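Local coordinates for protein spherulin-4 (Aspergillus clavatus, PDB 5C5G) that is a (beta/alpha)-barrel glycoside hydrolase of the spherulin-4 family, probably acting on galactosamine-containing glycans such as the fungal exopolysaccharide galactosaminogalactan, at residues V41-G49 and V71-T79; L108-D116 and G142-V150. All blocks are in the same frame, centred on the assembly; numbering follows the deposited sequence.

Interaction 1: V41-G49 and V71-T79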
# COMPACT_ATOMS: atom_id res chain seq x y z
N VAL A 41 -0.91 -4.80 -0.00
CA VAL A 41 -2.10 -4.71 -0.84
C VAL A 41 -2.18 -5.95 -1.70
O VAL A 41 -1.24 -6.27 -2.44
CB VAL A 41 -2.04 -3.49 -1.76
CG1 VAL A 41 -3.31 -3.39 -2.57
CG2 VAL A 41 -1.81 -2.22 -0.95
N ILE A 42 -3.30 -6.64 -1.63
CA ILE A 42 -3.52 -7.77 -2.53
C ILE A 42 -4.61 -7.40 -3.53
O ILE A 42 -5.49 -6.55 -3.28
CB ILE A 42 -3.77 -9.07 -1.78
CG1 ILE A 42 -4.93 -8.89 -0.85
CG2 ILE A 42 -2.52 -9.51 -0.97
CD1 ILE A 42 -6.29 -9.16 -1.45
N ASN A 43 -4.53 -8.03 -4.68
CA ASN A 43 -5.21 -7.54 -5.86
C ASN A 43 -5.44 -8.69 -6.84
O ASN A 43 -4.70 -8.86 -7.79
CB ASN A 43 -4.35 -6.44 -6.49
CG ASN A 43 -4.98 -5.81 -7.68
OD1 ASN A 43 -6.16 -6.02 -7.97
ND2 ASN A 43 -4.19 -5.02 -8.40
N PRO A 44 -6.49 -9.48 -6.60
CA PRO A 44 -6.71 -10.63 -7.48
C PRO A 44 -6.92 -10.27 -8.95
O PRO A 44 -6.43 -10.99 -9.81
CB PRO A 44 -7.94 -11.29 -6.87
CG PRO A 44 -7.83 -10.95 -5.40
CD PRO A 44 -7.32 -9.54 -5.39
N GLY A 45 -7.62 -9.19 -9.25
CA GLY A 45 -7.92 -8.82 -10.63
C GLY A 45 -8.44 -7.40 -10.72
O GLY A 45 -9.59 -7.18 -11.07
N SER A 46 -7.58 -6.43 -10.41
CA SER A 46 -7.99 -5.02 -10.30
C SER A 46 -9.23 -4.93 -9.42
O SER A 46 -10.19 -4.25 -9.75
CB SER A 46 -8.24 -4.40 -11.67
OG SER A 46 -7.04 -4.40 -12.43
N GLY A 47 -9.16 -5.62 -8.29
CA GLY A 47 -10.31 -5.84 -7.43
C GLY A 47 -10.33 -7.28 -6.98
O GLY A 47 -9.43 -8.04 -7.29
N PRO A 48 -11.40 -7.66 -6.27
CA PRO A 48 -11.48 -9.00 -5.70
C PRO A 48 -11.89 -10.05 -6.72
O PRO A 48 -11.88 -11.24 -6.38
CB PRO A 48 -12.53 -8.83 -4.60
CG PRO A 48 -13.41 -7.71 -5.09
CD PRO A 48 -12.49 -6.78 -5.81
N GLY A 49 -12.21 -9.64 -7.95
CA GLY A 49 -12.61 -10.56 -8.99
C GLY A 49 -14.11 -10.69 -9.07
O GLY A 49 -14.85 -10.12 -8.27
N VAL A 71 1.53 -7.86 9.86
CA VAL A 71 1.01 -7.64 8.51
C VAL A 71 -0.38 -7.06 8.59
O VAL A 71 -1.22 -7.52 9.37
CB VAL A 71 0.93 -8.99 7.75
CG1 VAL A 71 0.11 -8.87 6.45
CG2 VAL A 71 2.33 -9.51 7.47
N ARG A 72 -0.64 -6.07 7.75
CA ARG A 72 -1.98 -5.55 7.54
C ARG A 72 -2.31 -5.65 6.07
O ARG A 72 -1.80 -4.88 5.25
CB ARG A 72 -2.08 -4.10 8.00
CG ARG A 72 -1.93 -3.91 9.50
CD ARG A 72 -3.05 -4.60 10.29
NE ARG A 72 -2.87 -4.42 11.73
CZ ARG A 72 -2.17 -5.24 12.51
NH1 ARG A 72 -2.07 -5.00 13.81
NH2 ARG A 72 -1.57 -6.31 11.99
N LEU A 73 -3.14 -6.63 5.73
CA LEU A 73 -3.58 -6.82 4.36
C LEU A 73 -4.68 -5.83 4.02
O LEU A 73 -5.57 -5.58 4.82
CB LEU A 73 -4.15 -8.22 4.16
CG LEU A 73 -3.14 -9.35 4.29
CD1 LEU A 73 -3.85 -10.68 4.24
CD2 LEU A 73 -2.10 -9.32 3.21
N LEU A 74 -4.61 -5.32 2.80
CA LEU A 74 -5.65 -4.44 2.26
C LEU A 74 -6.13 -5.00 0.94
O LEU A 74 -5.33 -5.50 0.13
CB LEU A 74 -5.10 -3.04 2.00
CG LEU A 74 -4.41 -2.32 3.16
CD1 LEU A 74 -3.92 -0.96 2.69
CD2 LEU A 74 -5.30 -2.13 4.34
N GLY A 75 -7.42 -4.87 0.68
CA GLY A 75 -7.96 -5.23 -0.62
C GLY A 75 -7.90 -4.08 -1.61
O GLY A 75 -8.37 -2.98 -1.29
N TYR A 76 -7.37 -4.32 -2.80
CA TYR A 76 -7.33 -3.32 -3.87
C TYR A 76 -8.72 -3.07 -4.45
O TYR A 76 -9.41 -4.03 -4.84
CB TYR A 76 -6.40 -3.83 -4.98
CG TYR A 76 -6.30 -2.95 -6.20
CD1 TYR A 76 -7.33 -2.89 -7.13
CD2 TYR A 76 -5.15 -2.22 -6.45
CE1 TYR A 76 -7.23 -2.10 -8.25
CE2 TYR A 76 -5.04 -1.42 -7.57
CZ TYR A 76 -6.09 -1.35 -8.46
OH TYR A 76 -6.00 -0.56 -9.59
N VAL A 77 -9.12 -1.81 -4.53
CA VAL A 77 -10.37 -1.42 -5.19
C VAL A 77 -10.11 -0.21 -6.07
O VAL A 77 -9.58 0.81 -5.59
CB VAL A 77 -11.47 -1.08 -4.16
CG1 VAL A 77 -12.75 -0.61 -4.87
CG2 VAL A 77 -11.77 -2.29 -3.28
N ALA A 78 -10.47 -0.29 -7.34
CA ALA A 78 -10.29 0.83 -8.25
C ALA A 78 -11.41 1.86 -8.12
O ALA A 78 -12.57 1.48 -7.93
CB ALA A 78 -10.23 0.33 -9.68
N THR A 79 -11.08 3.15 -8.25
CA THR A 79 -12.11 4.19 -8.27
C THR A 79 -12.16 4.99 -9.56
O THR A 79 -13.04 5.81 -9.71
CB THR A 79 -11.97 5.18 -7.09
OG1 THR A 79 -10.88 6.08 -7.34
CG2 THR A 79 -11.77 4.47 -5.78
O HOH W 1 -11.71 -2.74 -8.03

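Interaction 2: L108-D116 and G142-V150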
# COMPACT_ATOMS: atom_id res chain seq x y z
N LEU A 108 -8.88 -15.79 5.92
CA LEU A 108 -9.05 -15.33 4.55
C LEU A 108 -9.79 -14.02 4.64
O LEU A 108 -11.02 -13.97 4.56
CB LEU A 108 -9.82 -16.35 3.70
CG LEU A 108 -9.91 -15.88 2.24
CD1 LEU A 108 -8.55 -15.89 1.56
CD2 LEU A 108 -10.89 -16.67 1.42
N ALA A 109 -9.03 -12.95 4.83
CA ALA A 109 -9.60 -11.66 5.17
C ALA A 109 -8.58 -10.57 4.95
O ALA A 109 -7.37 -10.81 5.00
CB ALA A 109 -10.05 -11.64 6.62
N VAL A 110 -9.09 -9.35 4.79
CA VAL A 110 -8.26 -8.15 4.78
C VAL A 110 -8.70 -7.24 5.92
O VAL A 110 -9.78 -7.43 6.49
CB VAL A 110 -8.29 -7.45 3.41
CG1 VAL A 110 -7.73 -8.37 2.32
CG2 VAL A 110 -9.68 -6.99 3.06
N ARG A 111 -7.85 -6.28 6.24
CA ARG A 111 -8.06 -5.36 7.35
C ARG A 111 -8.30 -3.92 6.89
O ARG A 111 -8.19 -2.99 7.69
CB ARG A 111 -6.86 -5.44 8.30
CG ARG A 111 -6.73 -6.81 8.95
CD ARG A 111 -5.40 -7.05 9.63
NE ARG A 111 -5.37 -6.47 10.97
CZ ARG A 111 -4.98 -7.10 12.07
NH1 ARG A 111 -5.01 -6.45 13.22
NH2 ARG A 111 -4.56 -8.36 12.05
N GLY A 112 -8.67 -3.78 5.63
CA GLY A 112 -8.93 -2.48 5.07
C GLY A 112 -8.89 -2.54 3.57
O GLY A 112 -8.81 -3.61 2.97
N ILE A 113 -8.96 -1.36 2.96
CA ILE A 113 -9.07 -1.20 1.53
C ILE A 113 -8.07 -0.17 1.03
O ILE A 113 -7.87 0.89 1.65
CB ILE A 113 -10.50 -0.75 1.14
CG1 ILE A 113 -11.54 -1.81 1.57
CG2 ILE A 113 -10.61 -0.46 -0.34
CD1 ILE A 113 -11.46 -3.16 0.88
N PHE A 114 -7.47 -0.51 -0.10
CA PHE A 114 -6.58 0.36 -0.87
C PHE A 114 -7.35 0.83 -2.10
O PHE A 114 -7.66 0.02 -2.97
CB PHE A 114 -5.35 -0.45 -1.29
CG PHE A 114 -4.41 0.27 -2.21
CD1 PHE A 114 -3.43 1.11 -1.71
CD2 PHE A 114 -4.47 0.07 -3.59
CE1 PHE A 114 -2.53 1.74 -2.57
CE2 PHE A 114 -3.56 0.69 -4.44
CZ PHE A 114 -2.60 1.52 -3.93
N PHE A 115 -7.69 2.12 -2.15
CA PHE A 115 -8.45 2.71 -3.25
C PHE A 115 -7.47 3.27 -4.26
O PHE A 115 -6.79 4.27 -4.00
CB PHE A 115 -9.36 3.81 -2.74
CG PHE A 115 -10.51 3.31 -1.90
CD1 PHE A 115 -11.56 2.62 -2.50
CD2 PHE A 115 -10.55 3.54 -0.54
CE1 PHE A 115 -12.64 2.17 -1.75
CE2 PHE A 115 -11.63 3.08 0.22
CZ PHE A 115 -12.68 2.40 -0.39
N ASP A 116 -7.40 2.66 -5.43
CA ASP A 116 -6.51 3.12 -6.48
C ASP A 116 -7.16 4.22 -7.31
O ASP A 116 -8.39 4.31 -7.42
CB ASP A 116 -6.09 1.96 -7.37
CG ASP A 116 -4.78 2.21 -8.09
OD1 ASP A 116 -4.02 3.14 -7.72
OD2 ASP A 116 -4.50 1.49 -9.06
N GLY A 142 -16.07 -7.46 8.68
CA GLY A 142 -15.14 -8.27 7.91
C GLY A 142 -13.86 -7.54 7.54
O GLY A 142 -12.90 -8.16 7.09
N LEU A 143 -13.82 -6.23 7.76
CA LEU A 143 -12.62 -5.43 7.48
C LEU A 143 -11.92 -4.98 8.76
O LEU A 143 -11.02 -4.15 8.71
CB LEU A 143 -12.99 -4.23 6.62
CG LEU A 143 -13.61 -4.59 5.28
CD1 LEU A 143 -14.09 -3.33 4.57
CD2 LEU A 143 -12.65 -5.35 4.40
N GLY A 144 -12.34 -5.54 9.89
CA GLY A 144 -11.75 -5.19 11.17
C GLY A 144 -10.54 -6.04 11.52
O GLY A 144 -10.21 -7.01 10.84
N PRO A 145 -9.89 -5.70 12.63
CA PRO A 145 -10.30 -4.60 13.52
C PRO A 145 -9.94 -3.21 13.00
O PRO A 145 -10.46 -2.20 13.49
CB PRO A 145 -9.50 -4.88 14.79
CG PRO A 145 -8.30 -5.60 14.33
CD PRO A 145 -8.75 -6.46 13.19
N ASP A 146 -9.04 -3.14 12.04
CA ASP A 146 -8.45 -1.85 11.67
C ASP A 146 -9.32 -0.98 10.77
O ASP A 146 -9.31 0.23 10.89
CB ASP A 146 -7.10 -2.07 11.00
CG ASP A 146 -6.19 -2.96 11.81
OD1 ASP A 146 -6.41 -4.19 11.83
OD2 ASP A 146 -5.26 -2.44 12.45
N HIS A 147 -10.01 -1.61 9.83
CA HIS A 147 -10.79 -0.87 8.84
C HIS A 147 -9.95 0.23 8.20
O HIS A 147 -10.38 1.38 8.06
CB HIS A 147 -12.04 -0.27 9.47
CG HIS A 147 -12.98 -1.29 10.05
ND1 HIS A 147 -14.06 -1.79 9.34
CD2 HIS A 147 -13.01 -1.90 11.26
CE1 HIS A 147 -14.71 -2.67 10.10
NE2 HIS A 147 -14.10 -2.75 11.26
N TYR A 148 -8.75 -0.13 7.80
CA TYR A 148 -7.78 0.83 7.26
C TYR A 148 -8.22 1.31 5.88
O TYR A 148 -8.81 0.56 5.10
CB TYR A 148 -6.46 0.10 7.12
CG TYR A 148 -5.17 0.86 7.31
CD1 TYR A 148 -4.82 1.39 8.55
CD2 TYR A 148 -4.25 0.95 6.27
CE1 TYR A 148 -3.61 2.04 8.72
CE2 TYR A 148 -3.04 1.60 6.44
CZ TYR A 148 -2.72 2.14 7.66
OH TYR A 148 -1.51 2.78 7.82
N VAL A 149 -7.91 2.57 5.58
CA VAL A 149 -8.20 3.17 4.28
C VAL A 149 -6.93 3.80 3.73
O VAL A 149 -6.32 4.66 4.38
CB VAL A 149 -9.27 4.26 4.39
CG1 VAL A 149 -9.44 5.00 3.07
CG2 VAL A 149 -10.59 3.65 4.82
N VAL A 150 -6.53 3.37 2.54
CA VAL A 150 -5.41 3.99 1.83
C VAL A 150 -5.91 4.48 0.49
O VAL A 150 -6.71 3.81 -0.15
CB VAL A 150 -4.22 3.01 1.66
CG1 VAL A 150 -3.08 3.62 0.83
CG2 VAL A 150 -3.69 2.58 3.01
O HOH W 2 -11.97 -9.45 4.80
O HOH W 3 -10.59 -8.55 8.83

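Interaction 1: V41-G49 and V71-T79
Over one face of the Tyr76 ring lies the carboxamide of Asn43, its plane only 8° from that of the ring. The amide is offset toward the rim, with Asn43 ND2 3.5 Å above the ring plane, while Val41 CG1 sits at the ring's edge and reaches Tyr76 CB at 3.9 Å. Asn43 CG and Tyr76 CG are each anti to their own backbone N (chi1 177° for Tyr76), which sends the two side chains side by side in the same direction. Gly47 N donates to Asn43 OD1 (3.0 Å), nearly in line with the carbonyl (161°), which limits amide rotation and ties the 43-47 turn together.

Beside the stack, strands 38-42 and 71-78 pair in parallel. Ile42 N donates to Leu74 O at 2.9 Å and Tyr76 N to Ile42 O at 3.0 Å, both close to linear at the acceptor. Farther along, a water accepts from Ala78 N (2.8 Å) and donates to Ser46 O, bridging turn and strand where direct pairing has ended.

Tyr76 is an N-acetyl-D-galactosamine-binding residue whose hydroxyl hydrogen-bonds to Asp116. Amide stacking and hydrogen bonding at its OH hold both the ring face and the hydroxyl, consistent with a pre-set sugar-binding surface.

Interaction 2: L108-D116 and G142-V150
Parallel strand pairing joins Gly112-Phe114 to Tyr148-Val150, two neighbouring strands of the barrel wall, and a salt-bridged loop contact extends it at their N-terminal ends. The axes of strands 112-116 and 148-150 approach to 4.7 Å and run 8° from parallel. Four backbone bonds establish the register, running from Tyr148 N to Arg111 O, Ile113 N to Tyr148 O, Val150 N to Ile113 O and Phe115 N to Val150 O, the last at 2.8 Å. Gly112 CA comes to 3.0 Å from Tyr148 O, and a CB at this position would clash with that oxygen, consistent with glycine here.

On the face carrying Phe114 and Val150, Val150 CG1 meets Phe114 CD1 obliquely at 3.6 Å. On the other face Val149 CG1 approaches the edge of the Phe115 ring, 4.0 Å from Phe115 CD2, and Ile113 CG2 covers the centre of one face of that ring. Helix 124-139 packs on this side through Val137.

At the loop end, a bend at chi3 (82°) turns the Arg111 guanidinium across Asp146. Arg111 NE donates to Asp146 OD1 at 2.6 Å, nearly in the guanidinium plane but from above the carboxylate plane; Arg111 NH1 adds a weak bond to the same oxygen. Pro145 CD lies over one guanidinium face, and Asp146 OD2 is held by Arg72. Nearby, Val110 CG2 and Leu143 CD2 lie alongside each other at 3.6 Å, and one water sits within hydrogen-bonding distance of both Val110 O and Gly144 O.

With helix 124-139 connecting the strands, this is a beta-alpha-beta unit of a TIM-type barrel.

How the interactions relate
Interactions 1 and 2 are successive along the chain and adjacent in the barrel, their centres about 9 Å apart, because strands 71-78 and 112-116 are neighbours in the sheet. Leu73 O lies 2.8 Å from Arg111 N, a probable hydrogen bond, and Gly75 O packs 3.5 Å from Ile113 CG2. At the C-terminal ends, Tyr76 OH and Asp116 OD2 are 2.6 Å apart, probably hydrogen-bonded, uniting two N-acetyl-D-galactosamine-binding residues, one from each contact. Tyr15, a third such residue, approaches both Tyr76 and Phe114. At the N-terminal ends, Arg72 CD packs 3.1 Å from Arg111 NE, where both arginines share the carboxylate of Asp146, away from the sugar site.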